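Local coordinates for protein Emp47p (form2) (Saccharomyces cerevisiae, PDB 2A6Z) that acts as a carbohydrate-binding cargo receptor, involved in glycoprotein secretion and needed for Emp46 to leave the endoplasmic reticulum, at residues D95-L98 with P102-Y105; W67-V72 with I82-V87. All coordinates share one frame; numbering follows the deposited sequence. Where two conformers were deposited one is given.

Interaction 1: residues D95-L98 with P102-Y105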
loop_
_atom_site.group_PDB
_atom_site.type_symbol
_atom_site.label_atom_id
_atom_site.label_comp_id
_atom_site.label_asym_id
_atom_site.label_seq_id
_atom_site.Cartn_x
_atom_site.Cartn_y
_atom_site.Cartn_z
ATOM N N ASP A 95 2.620 7.149 -13.685
ATOM C CA ASP A 95 1.589 6.287 -14.287
ATOM C C ASP A 95 0.500 5.952 -13.256
ATOM O O ASP A 95 0.820 5.679 -12.103
ATOM C CB ASP A 95 2.204 5.038 -14.888
ATOM C CG ASP A 95 1.171 4.198 -15.630
ATOM O OD1 ASP A 95 1.030 4.444 -16.842
ATOM O OD2 ASP A 95 0.501 3.367 -15.016
ATOM N N LYS A 96 -0.747 5.963 -13.704
ATOM C CA LYS A 96 -1.925 5.787 -12.879
ATOM C C LYS A 96 -2.767 4.595 -13.314
ATOM O O LYS A 96 -3.928 4.533 -12.891
ATOM C CB LYS A 96 -2.751 7.049 -12.844
ATOM C CG LYS A 96 -2.002 8.331 -12.483
ATOM C CD LYS A 96 -1.718 8.380 -10.976
ATOM C CE LYS A 96 -0.792 9.553 -10.673
ATOM N NZ LYS A 96 -0.837 9.967 -9.228
ATOM N N GLN A 97 -2.286 3.706 -14.136
ATOM C CA GLN A 97 -3.133 2.718 -14.746
ATOM C C GLN A 97 -3.399 1.467 -13.954
ATOM O O GLN A 97 -4.221 0.626 -14.398
ATOM C CB GLN A 97 -2.526 2.292 -16.097
ATOM C CG GLN A 97 -2.425 3.411 -17.116
ATOM C CD GLN A 97 -1.877 2.922 -18.433
ATOM O OE1 GLN A 97 -2.628 2.300 -19.218
ATOM N NE2 GLN A 97 -0.563 3.084 -18.657
ATOM N N LEU A 98 -2.774 1.282 -12.789
ATOM C CA LEU A 98 -2.952 0.054 -11.997
ATOM C C LEU A 98 -3.382 0.457 -10.590
ATOM O O LEU A 98 -2.574 0.912 -9.789
ATOM C CB LEU A 98 -1.614 -0.705 -11.983
ATOM C CG LEU A 98 -1.610 -2.012 -11.142
ATOM C CD1 LEU A 98 -2.706 -2.961 -11.622
ATOM C CD2 LEU A 98 -0.229 -2.619 -11.230
ATOM N N PRO A 102 1.285 2.908 -10.632
ATOM C CA PRO A 102 2.013 2.627 -11.876
ATOM C C PRO A 102 1.911 1.188 -12.338
ATOM O O PRO A 102 2.279 0.270 -11.640
ATOM C CB PRO A 102 3.457 3.005 -11.514
ATOM C CG PRO A 102 3.502 2.737 -10.006
ATOM C CD PRO A 102 2.177 3.196 -9.504
ATOM N N VAL A 103 1.485 0.993 -13.605
ATOM C CA VAL A 103 1.365 -0.359 -14.174
ATOM C C VAL A 103 2.662 -0.951 -14.640
ATOM O O VAL A 103 2.795 -2.171 -14.768
ATOM C CB VAL A 103 0.305 -0.322 -15.325
ATOM C CG1 VAL A 103 0.838 0.363 -16.578
ATOM C CG2 VAL A 103 -0.194 -1.725 -15.692
ATOM N N ASN A 104 3.675 -0.122 -14.861
ATOM C CA ASN A 104 5.007 -0.513 -15.280
ATOM C C ASN A 104 5.997 -0.239 -14.181
ATOM O O ASN A 104 7.076 0.268 -14.449
ATOM C CB ASN A 104 5.319 0.444 -16.458
ATOM C CG ASN A 104 5.280 1.931 -15.976
ATOM O OD1 ASN A 104 4.563 2.424 -15.043
ATOM N ND2 ASN A 104 6.129 2.783 -16.595
ATOM N N TYR A 105 5.614 -0.570 -12.946
ATOM C CA TYR A 105 6.510 -0.290 -11.780
ATOM C C TYR A 105 7.707 -1.214 -11.767
ATOM O O TYR A 105 7.691 -2.290 -12.360
ATOM C CB TYR A 105 5.661 -0.425 -10.509
ATOM C CG TYR A 105 5.191 -1.813 -10.243
ATOM C CD1 TYR A 105 5.859 -2.699 -9.378
ATOM C CD2 TYR A 105 4.003 -2.282 -10.856
ATOM C CE1 TYR A 105 5.412 -3.982 -9.136
ATOM C CE2 TYR A 105 3.544 -3.576 -10.631
ATOM C CZ TYR A 105 4.239 -4.397 -9.784
ATOM O OH TYR A 105 3.806 -5.697 -9.532
HETATM O O HOH W 1 5.274 5.033 -13.502
#
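Asp95 and Pro102 bring their backbones to 4.4 Å between CA atoms, and Leu98 and Val103 to 4.9 Å, as the loop after strand 81-88 turns back on itself without regular secondary structure on either side. The carboxylate of Asp95 ties the two arms together. Its CG lies anti to the backbone N (chi1 -175°), which carries the group across to the returning chain, where Asp95 OD2 accepts from Val103 N in a nearly straight bond of 2.9 Å. The same oxygen also accepts from Gln97 N, closing an Asx turn; the two N-H groups reach it from opposite faces of the carboxylate plane, each well out of that plane. The other oxygen is held separately: Gln97 NE2 donates to the syn lone pair of Asp95 OD1 at 2.8 Å, with the acceptor lying in the plane of the Gln97 amide. Three N-H donors thus grip one carboxylate and restrain its rotation, an arrangement that would be expected to stabilise its negative charge. Within the lectin β-sandwich, this irregular connection leads from strand 81-88 to its sheet neighbour 108-113, and Leu98, Pro102 and Tyr105 lean on the first of these strands. Val103 fits between polar and apolar partners. Its CG1 branch comes 3.7 Å from Gln97 NE2 and also touches Asp95 OD2, while Val103 CB packs 3.9 Å from Leu98 CB. Farther along the leucine, Leu98 CD2 approaches Tyr105 CE2 obliquely at 3.9 Å. Pro102 lays its ring against the backbone carbonyl of Asp95, with CB and CD both near that oxygen. At the outer margin, Asn104 OD1 rests 3.5 Å from Asp95 CB and accepts from a water, which in turn takes a weak bond from Asp95 N.

Interaction 2: residues W67-V72 with I82-V87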
loop_
_atom_site.group_PDB
_atom_site.type_symbol
_atom_site.label_atom_id
_atom_site.label_comp_id
_atom_site.label_asym_id
_atom_site.label_seq_id
_atom_site.Cartn_x
_atom_site.Cartn_y
_atom_site.Cartn_z
ATOM N N TRP A 67 1.304 0.146 7.644
ATOM C CA TRP A 67 0.142 0.946 7.158
ATOM C C TRP A 67 -1.068 0.591 7.970
ATOM O O TRP A 67 -1.417 -0.590 8.095
ATOM C CB TRP A 67 -0.106 0.596 5.689
ATOM C CG TRP A 67 0.831 1.136 4.692
ATOM C CD1 TRP A 67 1.867 0.510 4.083
ATOM C CD2 TRP A 67 0.813 2.481 4.131
ATOM N NE1 TRP A 67 2.503 1.362 3.193
ATOM C CE2 TRP A 67 1.855 2.559 3.204
ATOM C CE3 TRP A 67 -0.044 3.584 4.354
ATOM C CZ2 TRP A 67 2.110 3.736 2.463
ATOM C CZ3 TRP A 67 0.246 4.736 3.604
ATOM C CH2 TRP A 67 1.295 4.784 2.703
ATOM N N THR A 68 -1.768 1.621 8.452
ATOM C CA THR A 68 -3.015 1.433 9.178
ATOM C C THR A 68 -4.150 2.018 8.281
ATOM O O THR A 68 -4.145 3.222 8.004
ATOM C CB THR A 68 -2.969 2.161 10.531
ATOM O OG1 THR A 68 -1.885 1.672 11.305
ATOM C CG2 THR A 68 -4.246 1.900 11.308
ATOM N N PHE A 69 -5.055 1.141 7.857
ATOM C CA PHE A 69 -6.051 1.542 6.836
ATOM C C PHE A 69 -7.365 0.862 7.126
ATOM O O PHE A 69 -7.432 -0.129 7.862
ATOM C CB PHE A 69 -5.579 1.253 5.414
ATOM C CG PHE A 69 -5.854 -0.194 5.002
ATOM C CD1 PHE A 69 -6.930 -0.494 4.160
ATOM C CD2 PHE A 69 -5.074 -1.249 5.477
ATOM C CE1 PHE A 69 -7.231 -1.789 3.823
ATOM C CE2 PHE A 69 -5.373 -2.542 5.125
ATOM C CZ PHE A 69 -6.441 -2.836 4.292
ATOM N N ARG A 70 -8.419 1.327 6.472
ATOM C CA ARG A 70 -9.683 0.611 6.540
ATOM C C ARG A 70 -10.437 0.834 5.220
ATOM O O ARG A 70 -10.115 1.697 4.423
ATOM C CB ARG A 70 -10.562 1.030 7.733
ATOM C CG ARG A 70 -11.092 2.475 7.620
ATOM C CD ARG A 70 -11.898 2.792 8.871
ATOM N NE ARG A 70 -12.488 4.142 8.666
ATOM C CZ ARG A 70 -13.271 4.710 9.539
ATOM N NH1 ARG A 70 -13.565 4.107 10.670
ATOM N NH2 ARG A 70 -13.766 5.915 9.254
ATOM N N SER A 71 -11.455 -0.032 5.071
ATOM C CA SER A 71 -12.471 0.139 4.029
ATOM C C SER A 71 -13.825 0.163 4.713
ATOM O O SER A 71 -14.171 -0.767 5.467
ATOM C CB SER A 71 -12.437 -1.054 3.042
ATOM O OG SER A 71 -13.598 -0.927 2.227
ATOM N N VAL A 72 -14.584 1.237 4.419
ATOM C CA VAL A 72 -15.932 1.360 4.984
ATOM C C VAL A 72 -16.915 1.700 3.855
ATOM O O VAL A 72 -16.543 2.234 2.814
ATOM C CB VAL A 72 -16.027 2.421 6.122
ATOM C CG1 VAL A 72 -15.242 1.917 7.333
ATOM C CG2 VAL A 72 -15.511 3.765 5.653
ATOM N N ILE A 82 -7.104 -1.453 -3.148
ATOM C CA ILE A 82 -6.111 -0.524 -2.542
ATOM C C ILE A 82 -4.740 -1.186 -2.693
ATOM O O ILE A 82 -4.592 -2.381 -2.426
ATOM C CB ILE A 82 -6.461 -0.151 -1.083
ATOM C CG1 ILE A 82 -5.432 0.832 -0.491
ATOM C CG2 ILE A 82 -6.643 -1.367 -0.165
ATOM C CD1 ILE A 82 -5.833 1.453 0.818
ATOM N N SER A 83 -3.798 -0.388 -3.157
ATOM C CA SER A 83 -2.427 -0.873 -3.410
ATOM C C SER A 83 -1.425 -0.054 -2.619
ATOM O O SER A 83 -1.467 1.183 -2.557
ATOM C CB SER A 83 -2.101 -0.694 -4.877
ATOM O OG SER A 83 -2.715 -1.684 -5.688
ATOM N N PHE A 84 -0.476 -0.781 -2.021
ATOM C CA PHE A 84 0.635 -0.218 -1.250
ATOM C C PHE A 84 1.912 -0.489 -2.022
ATOM O O PHE A 84 2.140 -1.616 -2.441
ATOM C CB PHE A 84 0.707 -0.841 0.156
ATOM C CG PHE A 84 -0.587 -0.729 0.917
ATOM C CD1 PHE A 84 -0.819 0.330 1.771
ATOM C CD2 PHE A 84 -1.586 -1.709 0.800
ATOM C CE1 PHE A 84 -1.998 0.447 2.474
ATOM C CE2 PHE A 84 -2.787 -1.584 1.456
ATOM C CZ PHE A 84 -2.978 -0.497 2.319
ATOM N N TRP A 85 2.713 0.557 -2.224
ATOM C CA TRP A 85 3.796 0.496 -3.191
ATOM C C TRP A 85 5.174 0.694 -2.545
ATOM O O TRP A 85 5.306 1.507 -1.617
ATOM C CB TRP A 85 3.624 1.606 -4.229
ATOM C CG TRP A 85 2.314 1.553 -4.964
ATOM C CD1 TRP A 85 1.158 2.204 -4.608
ATOM C CD2 TRP A 85 2.029 0.821 -6.169
ATOM N NE1 TRP A 85 0.149 1.923 -5.535
ATOM C CE2 TRP A 85 0.674 1.098 -6.489
ATOM C CE3 TRP A 85 2.785 -0.012 -7.013
ATOM C CZ2 TRP A 85 0.042 0.552 -7.632
ATOM C CZ3 TRP A 85 2.159 -0.529 -8.131
ATOM C CH2 TRP A 85 0.806 -0.255 -8.436
ATOM N N PHE A 86 6.147 0.020 -3.095
ATOM C CA PHE A 86 7.560 0.217 -2.775
ATOM C C PHE A 86 8.319 0.031 -4.105
ATOM O O PHE A 86 8.596 -1.089 -4.485
ATOM C CB PHE A 86 7.977 -0.781 -1.685
ATOM C CG PHE A 86 9.464 -0.685 -1.321
ATOM C CD1 PHE A 86 9.880 0.391 -0.531
ATOM C CD2 PHE A 86 10.406 -1.626 -1.741
ATOM C CE1 PHE A 86 11.220 0.532 -0.156
ATOM C CE2 PHE A 86 11.709 -1.499 -1.363
ATOM C CZ PHE A 86 12.119 -0.425 -0.554
ATOM N N VAL A 87 8.546 1.145 -4.801
ATOM C CA VAL A 87 8.933 1.043 -6.215
ATOM C C VAL A 87 10.057 2.058 -6.569
ATOM O O VAL A 87 10.044 3.190 -6.078
ATOM C CB VAL A 87 7.737 1.255 -7.183
ATOM C CG1 VAL A 87 6.638 0.197 -6.917
ATOM C CG2 VAL A 87 7.119 2.631 -7.073
HETATM O O HOH W 2 4.182 1.032 0.877
#
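Trp67 and Phe84 meet across strands that run nearly antiparallel, at 168°, the segment axes approaching to 10.4 Å, a separation filled by side chains. The ring of Phe84 is the principal bump. It enters a hollow walled by Trp67 and Phe69, which are two residues apart on one strand, so both point to the same side of it. The CD1-CE1 border of the Phe84 ring slips beneath the indole: Phe84 CD1 stands 3.4 Å from the plane of the Trp67 ring, displaced toward the rim, and CE1 reaches back to touch Trp67 CB. Phe84 thus turns its edge to the five-membered ring, the planes inclined at 51°. Its far corner meets the other wall, Phe84 CZ sitting over one face of Phe69 at 3.9 Å from Phe69 CD2. This second edge-to-face pair is more open, with ring centroids 5.4 Å apart and planes at 65°. This aromatic cluster lies in the interior of the concanavalin-like β-sandwich, between strand 63-72 of one sheet and strand 81-88 of the other. Val197 of strand 192-200 touches both Trp67 and Phe84, and Ile159 of strand 153-164 touches both phenylalanines. Ile82 adds a smaller bump beside Phe84. It is extended through both torsions, which carries Ile82 CD1 to within 4.0 Å of Phe69 CD1, while the CG2 branch lies near CE1 of the same ring; the ring therefore receives Phe84 over a face and Ile82 obliquely. The polar edge of the indole is satisfied across the interface by a water: Trp67 NE1 donates to it at 2.9 Å, and the water donates onward to the backbone O of Trp85 at 2.8 Å.

Interaction 2 lies about 3 Å from the centre of the chain, measured between centres, and joins the two sheets of the sandwich by direct contacts between buried side chains, with one bridging water; interaction 1, about 14 Å out and partly buried, folds one loop upon itself. Their chemistry differs accordingly: aromatic and aliphatic packing in the core, against a carboxylate held by backbone and amide N-H groups, beside a smaller apolar patch, in the loop. Strand 81-88 connects them. Trp85, alternating with Phe84, sends its indole to the loop side, where its six-membered ring packs on Leu98, Pro102 and Tyr105, and Val87 also meets Tyr105. The strand therefore carries the sandwich core on one face and interaction 1 on the other.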